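Local coordinates for fructose-bisphosphate aldolase class I (Thermoproteus tenax, PDB 1W8S), which is a class I aldolase of the DeoC/LacD family, built as a TIM barrel, and is modelled here with 1,6-di-O-phosphono-beta-D-fructofuranose bound, at residues V199-G204 against E211-Q216; K215-V220 against L226-G231. The protein carries 2 engineered substitutions. All coordinates share one frame; numbering follows the deposited sequence.

Contact 1 of 2, residues V199-G204 against E211-Q216; sequences VLMSGG and EDFLKQ. With FBP (1,6-di-O-phosphono-beta-D-fructofuranose), chain O.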
ATOM      1  N   VAL E 199     -31.735 -10.008   6.773  1.00 14.56           N
ATOM      2  CA  VAL E 199     -31.167  -9.175   7.820  1.00 13.54           C
ATOM      3  C   VAL E 199     -31.201  -9.916   9.142  1.00 13.64           C
ATOM      4  O   VAL E 199     -32.234 -10.450   9.539  1.00 12.09           O
ATOM      5  CB  VAL E 199     -31.981  -7.856   7.993  1.00 13.71           C
ATOM      6  CG1 VAL E 199     -31.564  -7.095   9.266  1.00 13.63           C
ATOM      7  CG2 VAL E 199     -31.794  -6.949   6.806  1.00 12.77           C
ATOM      8  N   LEU E 200     -30.050  -9.917   9.799  1.00 13.79           N
ATOM      9  CA  LEU E 200     -29.831 -10.421  11.137  1.00 14.44           C
ATOM     10  C   LEU E 200     -29.524  -9.266  12.059  1.00 13.96           C
ATOM     11  O   LEU E 200     -28.688  -8.414  11.758  1.00 14.35           O
ATOM     12  CB  LEU E 200     -28.643 -11.375  11.142  1.00 14.46           C
ATOM     13  CG  LEU E 200     -28.802 -12.703  10.401  1.00 15.48           C
ATOM     14  CD1 LEU E 200     -27.464 -13.436  10.357  1.00 17.42           C
ATOM     15  CD2 LEU E 200     -29.888 -13.577  11.056  1.00 18.24           C
ATOM     16  N   MET E 201     -30.201  -9.224  13.185  1.00 15.02           N
ATOM     17  CA  MET E 201     -29.974  -8.192  14.185  1.00 15.32           C
ATOM     18  C   MET E 201     -28.784  -8.613  15.025  1.00 15.47           C
ATOM     19  O   MET E 201     -28.735  -9.731  15.521  1.00 15.95           O
ATOM     20  CB  MET E 201     -31.211  -8.060  15.088  1.00 15.51           C
ATOM     21  CG  MET E 201     -31.021  -7.208  16.363  1.00 17.79           C
ATOM     22  SD  MET E 201     -31.373  -8.138  17.893  1.00 19.94           S
ATOM     23  CE  MET E 201     -31.253  -6.837  19.093  1.00 20.43           C
ATOM     24  N   SER E 202     -27.823  -7.708  15.182  1.00 16.23           N
ATOM     25  CA  SER E 202     -26.721  -7.889  16.113  1.00 17.27           C
ATOM     26  C   SER E 202     -27.242  -7.703  17.530  1.00 16.85           C
ATOM     27  O   SER E 202     -27.871  -6.696  17.824  1.00 17.35           O
ATOM     28  CB  SER E 202     -25.660  -6.819  15.818  1.00 17.66           C
ATOM     29  OG  SER E 202     -24.438  -7.192  16.408  1.00 22.49           O
ATOM     30  N   GLY E 203     -26.986  -8.659  18.416  1.00 16.72           N
ATOM     31  CA  GLY E 203     -27.555  -8.630  19.756  1.00 17.01           C
ATOM     32  C   GLY E 203     -27.277  -7.394  20.595  1.00 17.06           C
ATOM     33  O   GLY E 203     -28.209  -6.861  21.225  1.00 18.21           O
ATOM     34  N   GLY E 204     -26.018  -6.954  20.619  1.00 16.87           N
ATOM     35  CA  GLY E 204     -25.575  -5.821  21.418  1.00 17.15           C
ATOM     36  C   GLY E 204     -25.215  -6.181  22.863  1.00 17.81           C
ATOM     37  O   GLY E 204     -25.315  -7.362  23.261  1.00 17.77           O
ATOM     38  N   GLU E 211     -36.195  -9.626  29.702  1.00 16.90           N
ATOM     39  CA  GLU E 211     -37.390  -9.159  29.018  1.00 17.57           C
ATOM     40  C   GLU E 211     -37.089  -8.020  28.044  1.00 16.49           C
ATOM     41  O   GLU E 211     -37.719  -7.938  27.009  1.00 16.01           O
ATOM     42  CB  GLU E 211     -38.480  -8.742  30.024  1.00 18.47           C
ATOM     43  CG  GLU E 211     -39.877  -8.668  29.422  1.00 22.42           C
ATOM     44  CD  GLU E 211     -40.364 -10.020  28.914  1.00 27.75           C
ATOM     45  OE1 GLU E 211     -40.326 -11.011  29.697  1.00 31.70           O
ATOM     46  OE2 GLU E 211     -40.782 -10.091  27.737  1.00 30.76           O
ATOM     47  N   ASP E 212     -36.127  -7.157  28.368  1.00 16.47           N
ATOM     48  CA  ASP E 212     -35.768  -6.045  27.502  1.00 15.91           C
ATOM     49  C   ASP E 212     -35.254  -6.640  26.192  1.00 15.68           C
ATOM     50  O   ASP E 212     -35.613  -6.172  25.130  1.00 14.87           O
ATOM     51  CB  ASP E 212     -34.649  -5.172  28.080  1.00 16.34           C
ATOM     52  CG  ASP E 212     -35.072  -4.327  29.259  1.00 17.92           C
ATOM     53  OD1 ASP E 212     -36.280  -4.016  29.428  1.00 23.35           O
ATOM     54  OD2 ASP E 212     -34.234  -3.927  30.096  1.00 19.85           O
ATOM     55  N   PHE E 213     -34.394  -7.658  26.279  1.00 15.32           N
ATOM     56  CA  PHE E 213     -33.877  -8.304  25.070  1.00 14.38           C
ATOM     57  C   PHE E 213     -34.936  -9.016  24.229  1.00 14.59           C
ATOM     58  O   PHE E 213     -34.936  -8.917  23.006  1.00 14.12           O
ATOM     59  CB  PHE E 213     -32.752  -9.287  25.375  1.00 13.83           C
ATOM     60  CG  PHE E 213     -32.012  -9.690  24.149  1.00 12.60           C
ATOM     61  CD1 PHE E 213     -31.334  -8.737  23.404  1.00 13.46           C
ATOM     62  CD2 PHE E 213     -32.037 -11.005  23.691  1.00 12.53           C
ATOM     63  CE1 PHE E 213     -30.659  -9.094  22.219  1.00 14.96           C
ATOM     64  CE2 PHE E 213     -31.348 -11.357  22.497  1.00 10.15           C
ATOM     65  CZ  PHE E 213     -30.693 -10.416  21.779  1.00 13.61           C
ATOM     66  N   LEU E 214     -35.828  -9.751  24.877  1.00 15.44           N
ATOM     67  CA  LEU E 214     -36.884 -10.457  24.158  1.00 15.79           C
ATOM     68  C   LEU E 214     -37.787  -9.467  23.412  1.00 15.92           C
ATOM     69  O   LEU E 214     -38.265  -9.760  22.328  1.00 15.15           O
ATOM     70  CB  LEU E 214     -37.721 -11.319  25.128  1.00 16.47           C
ATOM     71  CG  LEU E 214     -37.069 -12.609  25.627  1.00 17.33           C
ATOM     72  CD1 LEU E 214     -37.875 -13.228  26.770  1.00 18.71           C
ATOM     73  CD2 LEU E 214     -36.889 -13.618  24.490  1.00 17.12           C
ATOM     74  N   LYS E 215     -38.011  -8.299  24.013  1.00 16.41           N
ATOM     75  CA  LYS E 215     -38.840  -7.249  23.420  1.00 17.12           C
ATOM     76  C   LYS E 215     -38.169  -6.627  22.198  1.00 15.87           C
ATOM     77  O   LYS E 215     -38.839  -6.276  21.233  1.00 15.45           O
ATOM     78  CB  LYS E 215     -39.160  -6.160  24.466  1.00 17.72           C
ATOM     79  CG  LYS E 215     -40.234  -6.560  25.478  1.00 21.18           C
ATOM     80  CD  LYS E 215     -41.015  -5.356  26.032  1.00 25.26           C
ATOM     81  CE  LYS E 215     -42.285  -5.082  25.186  1.00 28.10           C
ATOM     82  NZ  LYS E 215     -41.979  -5.123  23.694  1.00 28.24           N
ATOM     83  N   GLN E 216     -36.846  -6.479  22.232  1.00 15.32           N
ATOM     84  CA  GLN E 216     -36.111  -6.035  21.061  1.00 14.71           C
ATOM     85  C   GLN E 216     -36.197  -7.078  19.943  1.00 13.83           C
ATOM     86  O   GLN E 216     -36.441  -6.731  18.798  1.00 12.28           O
ATOM     87  CB  GLN E 216     -34.633  -5.777  21.381  1.00 15.60           C
ATOM     88  CG  GLN E 216     -34.402  -4.576  22.279  1.00 17.96           C
ATOM     89  CD  GLN E 216     -32.955  -4.447  22.760  1.00 20.68           C
ATOM     90  OE1 GLN E 216     -32.182  -5.407  22.714  1.00 22.77           O
ATOM     91  NE2 GLN E 216     -32.596  -3.261  23.226  1.00 21.39           N
TER
HETATM   92  P1  FBP O 270     -23.401  -9.437  20.460  1.00 16.68           P
HETATM   93  O1P FBP O 270     -22.660  -9.791  21.690  1.00 16.25           O
HETATM   94  O2P FBP O 270     -24.859  -9.981  20.382  1.00 14.16           O
HETATM   95  O3P FBP O 270     -23.481  -7.928  20.205  1.00 15.13           O
HETATM   96  O1  FBP O 270     -22.605 -10.109  19.253  1.00 15.99           O
HETATM   97  C1  FBP O 270     -22.973  -9.866  17.913  1.00 20.84           C
HETATM   98  C2  FBP O 270     -21.880  -9.025  17.237  1.00 24.86           C
HETATM   99  O2  FBP O 270     -22.274  -8.699  15.885  1.00 26.06           O
HETATM  100  C3  FBP O 270     -20.501  -9.697  17.211  1.00 24.70           C
HETATM  101  O3  FBP O 270     -20.335 -10.685  16.207  1.00 25.41           O
HETATM  102  C4  FBP O 270     -19.596  -8.480  17.016  1.00 26.46           C
HETATM  103  O4  FBP O 270     -18.254  -8.653  17.435  1.00 28.33           O
HETATM  104  C5  FBP O 270     -20.285  -7.451  17.901  1.00 28.64           C
HETATM  105  O5  FBP O 270     -21.685  -7.781  17.912  1.00 27.88           O
HETATM  106  C6  FBP O 270     -20.045  -6.042  17.370  1.00 30.90           C
HETATM  107  O6  FBP O 270     -20.782  -5.124  18.158  1.00 34.26           O
HETATM  108  P2  FBP O 270     -20.052  -3.881  18.894  1.00 35.66           P
HETATM  109  O4P FBP O 270     -20.756  -3.694  20.217  1.00 34.36           O
HETATM  110  O5P FBP O 270     -18.552  -4.159  19.007  1.00 31.87           O
HETATM  111  O6P FBP O 270     -20.331  -2.570  18.137  1.00 29.44           O
HETATM  112  O   HOH W   1     -29.601  -4.945  22.178  1.00 34.25           O

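Contact 2 of 2, residues K215-V220 against L226-G231; sequences KQVEGV and LGIAVG. With FBP (1,6-di-O-phosphono-beta-D-fructofuranose), chain O.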
ATOM      1  N   LYS E 215     -38.011  -8.299  24.013  1.00 16.41           N
ATOM      2  CA  LYS E 215     -38.840  -7.249  23.420  1.00 17.12           C
ATOM      3  C   LYS E 215     -38.169  -6.627  22.198  1.00 15.87           C
ATOM      4  O   LYS E 215     -38.839  -6.276  21.233  1.00 15.45           O
ATOM      5  CB  LYS E 215     -39.160  -6.160  24.466  1.00 17.72           C
ATOM      6  CG  LYS E 215     -40.234  -6.560  25.478  1.00 21.18           C
ATOM      7  CD  LYS E 215     -41.015  -5.356  26.032  1.00 25.26           C
ATOM      8  CE  LYS E 215     -42.285  -5.082  25.186  1.00 28.10           C
ATOM      9  NZ  LYS E 215     -41.979  -5.123  23.694  1.00 28.24           N
ATOM     10  N   GLN E 216     -36.846  -6.479  22.232  1.00 15.32           N
ATOM     11  CA  GLN E 216     -36.111  -6.035  21.061  1.00 14.71           C
ATOM     12  C   GLN E 216     -36.197  -7.078  19.943  1.00 13.83           C
ATOM     13  O   GLN E 216     -36.441  -6.731  18.798  1.00 12.28           O
ATOM     14  CB  GLN E 216     -34.633  -5.777  21.381  1.00 15.60           C
ATOM     15  CG  GLN E 216     -34.402  -4.576  22.279  1.00 17.96           C
ATOM     16  CD  GLN E 216     -32.955  -4.447  22.760  1.00 20.68           C
ATOM     17  OE1 GLN E 216     -32.182  -5.407  22.714  1.00 22.77           O
ATOM     18  NE2 GLN E 216     -32.596  -3.261  23.226  1.00 21.39           N
ATOM     19  N   VAL E 217     -35.968  -8.345  20.281  1.00 12.96           N
ATOM     20  CA  VAL E 217     -36.058  -9.427  19.314  1.00 13.48           C
ATOM     21  C   VAL E 217     -37.472  -9.485  18.697  1.00 13.67           C
ATOM     22  O   VAL E 217     -37.625  -9.688  17.497  1.00 13.32           O
ATOM     23  CB  VAL E 217     -35.680 -10.782  19.946  1.00 13.19           C
ATOM     24  CG1 VAL E 217     -35.927 -11.931  18.945  1.00 14.76           C
ATOM     25  CG2 VAL E 217     -34.229 -10.776  20.363  1.00 13.98           C
ATOM     26  N   GLU E 218     -38.488  -9.267  19.517  1.00 14.30           N
ATOM     27  CA  GLU E 218     -39.870  -9.252  19.030  1.00 16.04           C
ATOM     28  C   GLU E 218     -40.022  -8.166  17.964  1.00 15.53           C
ATOM     29  O   GLU E 218     -40.602  -8.401  16.898  1.00 15.12           O
ATOM     30  CB  GLU E 218     -40.851  -9.010  20.193  1.00 17.08           C
ATOM     31  CG  GLU E 218     -42.270  -9.450  19.920  1.00 21.00           C
ATOM     32  CD  GLU E 218     -43.128  -9.501  21.187  1.00 26.95           C
ATOM     33  OE1 GLU E 218     -44.372  -9.550  21.046  1.00 29.50           O
ATOM     34  OE2 GLU E 218     -42.568  -9.508  22.323  1.00 28.97           O
ATOM     35  N   GLY E 219     -39.479  -6.981  18.267  1.00 15.06           N
ATOM     36  CA  GLY E 219     -39.454  -5.861  17.342  1.00 14.79           C
ATOM     37  C   GLY E 219     -38.756  -6.213  16.044  1.00 14.17           C
ATOM     38  O   GLY E 219     -39.229  -5.901  14.959  1.00 13.77           O
ATOM     39  N   VAL E 220     -37.608  -6.868  16.162  1.00 14.07           N
ATOM     40  CA  VAL E 220     -36.815  -7.266  14.998  1.00 14.81           C
ATOM     41  C   VAL E 220     -37.626  -8.171  14.056  1.00 14.89           C
ATOM     42  O   VAL E 220     -37.627  -7.999  12.830  1.00 14.54           O
ATOM     43  CB  VAL E 220     -35.524  -7.986  15.479  1.00 14.60           C
ATOM     44  CG1 VAL E 220     -34.898  -8.829  14.402  1.00 15.99           C
ATOM     45  CG2 VAL E 220     -34.529  -6.959  16.021  1.00 16.05           C
ATOM     46  N   LEU E 226     -34.754 -11.577   9.334  1.00 13.38           N
ATOM     47  CA  LEU E 226     -34.576 -13.014   9.334  1.00 13.44           C
ATOM     48  C   LEU E 226     -34.373 -13.573  10.735  1.00 12.62           C
ATOM     49  O   LEU E 226     -34.699 -14.717  10.995  1.00 11.03           O
ATOM     50  CB  LEU E 226     -33.388 -13.418   8.455  1.00 12.87           C
ATOM     51  CG  LEU E 226     -33.126 -14.913   8.355  1.00 13.74           C
ATOM     52  CD1 LEU E 226     -34.257 -15.644   7.636  1.00 15.56           C
ATOM     53  CD2 LEU E 226     -31.826 -15.164   7.682  1.00 13.60           C
ATOM     54  N   GLY E 227     -33.811 -12.772  11.624  1.00 12.64           N
ATOM     55  CA  GLY E 227     -33.485 -13.250  12.955  1.00 13.06           C
ATOM     56  C   GLY E 227     -32.346 -12.483  13.611  1.00 13.76           C
ATOM     57  O   GLY E 227     -32.197 -11.282  13.396  1.00 12.54           O
ATOM     58  N   ILE E 228     -31.551 -13.182  14.420  1.00 13.17           N
ATOM     59  CA  ILE E 228     -30.593 -12.507  15.260  1.00 13.67           C
ATOM     60  C   ILE E 228     -29.237 -13.204  15.219  1.00 13.60           C
ATOM     61  O   ILE E 228     -29.171 -14.409  15.009  1.00 13.21           O
ATOM     62  CB  ILE E 228     -31.129 -12.400  16.703  1.00 14.45           C
ATOM     63  CG1 ILE E 228     -31.163 -13.764  17.405  1.00 14.59           C
ATOM     64  CG2 ILE E 228     -32.548 -11.818  16.696  1.00 14.95           C
ATOM     65  CD1 ILE E 228     -31.682 -13.711  18.831  1.00 15.53           C
ATOM     66  N   ALA E 229     -28.182 -12.409  15.393  1.00 12.66           N
ATOM     67  CA  ALA E 229     -26.843 -12.910  15.595  1.00 12.71           C
ATOM     68  C   ALA E 229     -26.474 -12.385  16.973  1.00 12.48           C
ATOM     69  O   ALA E 229     -26.281 -11.194  17.137  1.00 11.94           O
ATOM     70  CB  ALA E 229     -25.893 -12.395  14.517  1.00 14.43           C
ATOM     71  N   VAL E 230     -26.473 -13.272  17.966  1.00 11.46           N
ATOM     72  CA  VAL E 230     -26.449 -12.881  19.370  1.00 12.25           C
ATOM     73  C   VAL E 230     -25.270 -13.568  20.066  1.00 12.29           C
ATOM     74  O   VAL E 230     -25.023 -14.751  19.867  1.00 12.07           O
ATOM     75  CB  VAL E 230     -27.800 -13.273  20.072  1.00 12.75           C
ATOM     76  CG1 VAL E 230     -28.095 -14.770  19.962  1.00 13.88           C
ATOM     77  CG2 VAL E 230     -27.862 -12.818  21.531  1.00 13.04           C
ATOM     78  N   GLY E 231     -24.553 -12.807  20.889  1.00 12.98           N
ATOM     79  CA  GLY E 231     -23.458 -13.315  21.676  1.00 12.52           C
ATOM     80  C   GLY E 231     -23.706 -13.032  23.142  1.00 12.26           C
ATOM     81  O   GLY E 231     -24.176 -13.905  23.865  1.00 11.10           O
TER
HETATM   82  P1  FBP O 270     -23.401  -9.437  20.460  1.00 16.68           P
HETATM   83  O1P FBP O 270     -22.660  -9.791  21.690  1.00 16.25           O
HETATM   84  O2P FBP O 270     -24.859  -9.981  20.382  1.00 14.16           O
HETATM   85  O3P FBP O 270     -23.481  -7.928  20.205  1.00 15.13           O
HETATM   86  O1  FBP O 270     -22.605 -10.109  19.253  1.00 15.99           O
HETATM   87  C1  FBP O 270     -22.973  -9.866  17.913  1.00 20.84           C
HETATM   88  C2  FBP O 270     -21.880  -9.025  17.237  1.00 24.86           C
HETATM   89  O2  FBP O 270     -22.274  -8.699  15.885  1.00 26.06           O
HETATM   90  C3  FBP O 270     -20.501  -9.697  17.211  1.00 24.70           C
HETATM   91  O3  FBP O 270     -20.335 -10.685  16.207  1.00 25.41           O
HETATM   92  C4  FBP O 270     -19.596  -8.480  17.016  1.00 26.46           C
HETATM   93  O4  FBP O 270     -18.254  -8.653  17.435  1.00 28.33           O
HETATM   94  C5  FBP O 270     -20.285  -7.451  17.901  1.00 28.64           C
HETATM   95  O5  FBP O 270     -21.685  -7.781  17.912  1.00 27.88           O
HETATM   96  C6  FBP O 270     -20.045  -6.042  17.370  1.00 30.90           C
HETATM   97  O6  FBP O 270     -20.782  -5.124  18.158  1.00 34.26           O
HETATM   98  P2  FBP O 270     -20.052  -3.881  18.894  1.00 35.66           P
HETATM   99  O4P FBP O 270     -20.756  -3.694  20.217  1.00 34.36           O
HETATM  100  O5P FBP O 270     -18.552  -4.159  19.007  1.00 31.87           O
HETATM  101  O6P FBP O 270     -20.331  -2.570  18.137  1.00 29.44           O

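Contact 1 of 2, residues V199-G204 against E211-Q216
Met201 and Phe213 meet between strand 199-202 and helix 210-222. The methyl CE of Met201 lies 3.9 Å from Phe213 CE1. It approaches the ring obliquely, and the two side chains run past one another, pointing opposite ways. The sulfur SD of Met201 is 5.4 Å from the centroid of the Phe213 ring, which makes this a Met-aromatic contact. The Met201 chain leaves the strand with CG anti to the backbone N (chi1 168°) and then bends at chi2 (-122°). This bend helps turn CE to the helix, where it meets both the ring and the Gln216 amide; Gln216 OE1 is 4.0 Å from Met201 CE. Gln216 comes in roughly perpendicular to Met201. Phe213 has a second neighbour at its edge: Gly203 O lies near the ring plane, 3.5 Å from Phe213 CE1. The same carbonyl is tied to the helix through a water. That water donates to Gly203 O and, at 2.7 Å from the water oxygen, to Gln216 OE1, so it bridges two acceptors.

The other side of the 199-204 backbone serves the ligand. Ser202 CB points away from the helix, and its OG hydrogen-bonds FBP O2 at 2.7 Å. Gly204 N donates to FBP O3P (2.7 Å) and more weakly to O2P. Gly203 CA lies close to FBP O2P. The turn after the strand thus holds the phosphate by its backbone and takes the helix contacts through its carbonyl.

Strand 199-202 lies in the barrel sheet between strands 175-179 and 227-230. Phe213 also packs on Val230 of the latter strand, and it touches Phe243 and Leu247 of helix 240-253.

Contact 2 of 2, residues K215-V220 against L226-G231
Val217 overlaps Ile228, meeting its CG2 branch and the CD1 tip, and the two side chains lie roughly perpendicular. Val217 CG1 lies 4.1 Å from Ile228 CG2. The other Val217 methyl, CG2, touches both CG2 and CD1 of Ile228, at 4.2 Å from CD1. Ile228 therefore meets Val217 with two of its carbons. Its CG1 sits between the backbone N and the carbonyl carbon (chi1 70°), which places CG2 anti to the carbonyl carbon. From CG1 the chain is extended to CD1.

One turn further along the helix, Val220 points toward the strand. Its CG1 comes 3.8 Å from Gly227 O, so here a methyl rests against a backbone carbonyl. The same CG1 is 4.4 Å from Ile228 CG2, at the margin of the valine-isoleucine cluster. Gly227 has a backbone conformation suited to glycine. All four touching residues are buried. The contact is apolar apart from the carbonyl of Gly227.

The axes of the helix and strand segments come within 8.8 Å, and their directions are 138° apart. Val217 also packs on Leu247, Leu250 and Val251 of helix 240-253, while Met201 of strand 199-202 touches Val220 and Ile228.

At the C-terminal end of the strand the chain reaches the ligand. Gly231 N donates to FBP O2P at 2.9 Å, with an N-H...O angle of 156°. Gly231 is also the N-cap of the next helix, so the phosphate sits beside a helix start, where the helix dipole would probably favour a negative group. A helix packed, running roughly the opposite way, on a strand of a parallel sheet, with the ligand at the strand's C-terminal end, is the arrangement of a TIM-barrel beta-alpha-beta unit.

Contact 1 and contact 2 are two halves of one beta-alpha-beta unit: strand 199-202, helix 210-222 and strand 227-230. Their centres are 4 Å apart. Along the chain, contact 1 joins the first strand to the early part of the helix, and contact 2 joins the later part to the next strand. Lys215 and Gln216 belong to both. The two strands are parallel neighbours in the barrel sheet, probably hydrogen-bonded from Met201 O to Ala229 N. Met201 CG also packs on Val220 CG2. One helix thus covers two adjacent strands, and the residues just after both strands supply backbone N-H groups to the same FBP phosphate.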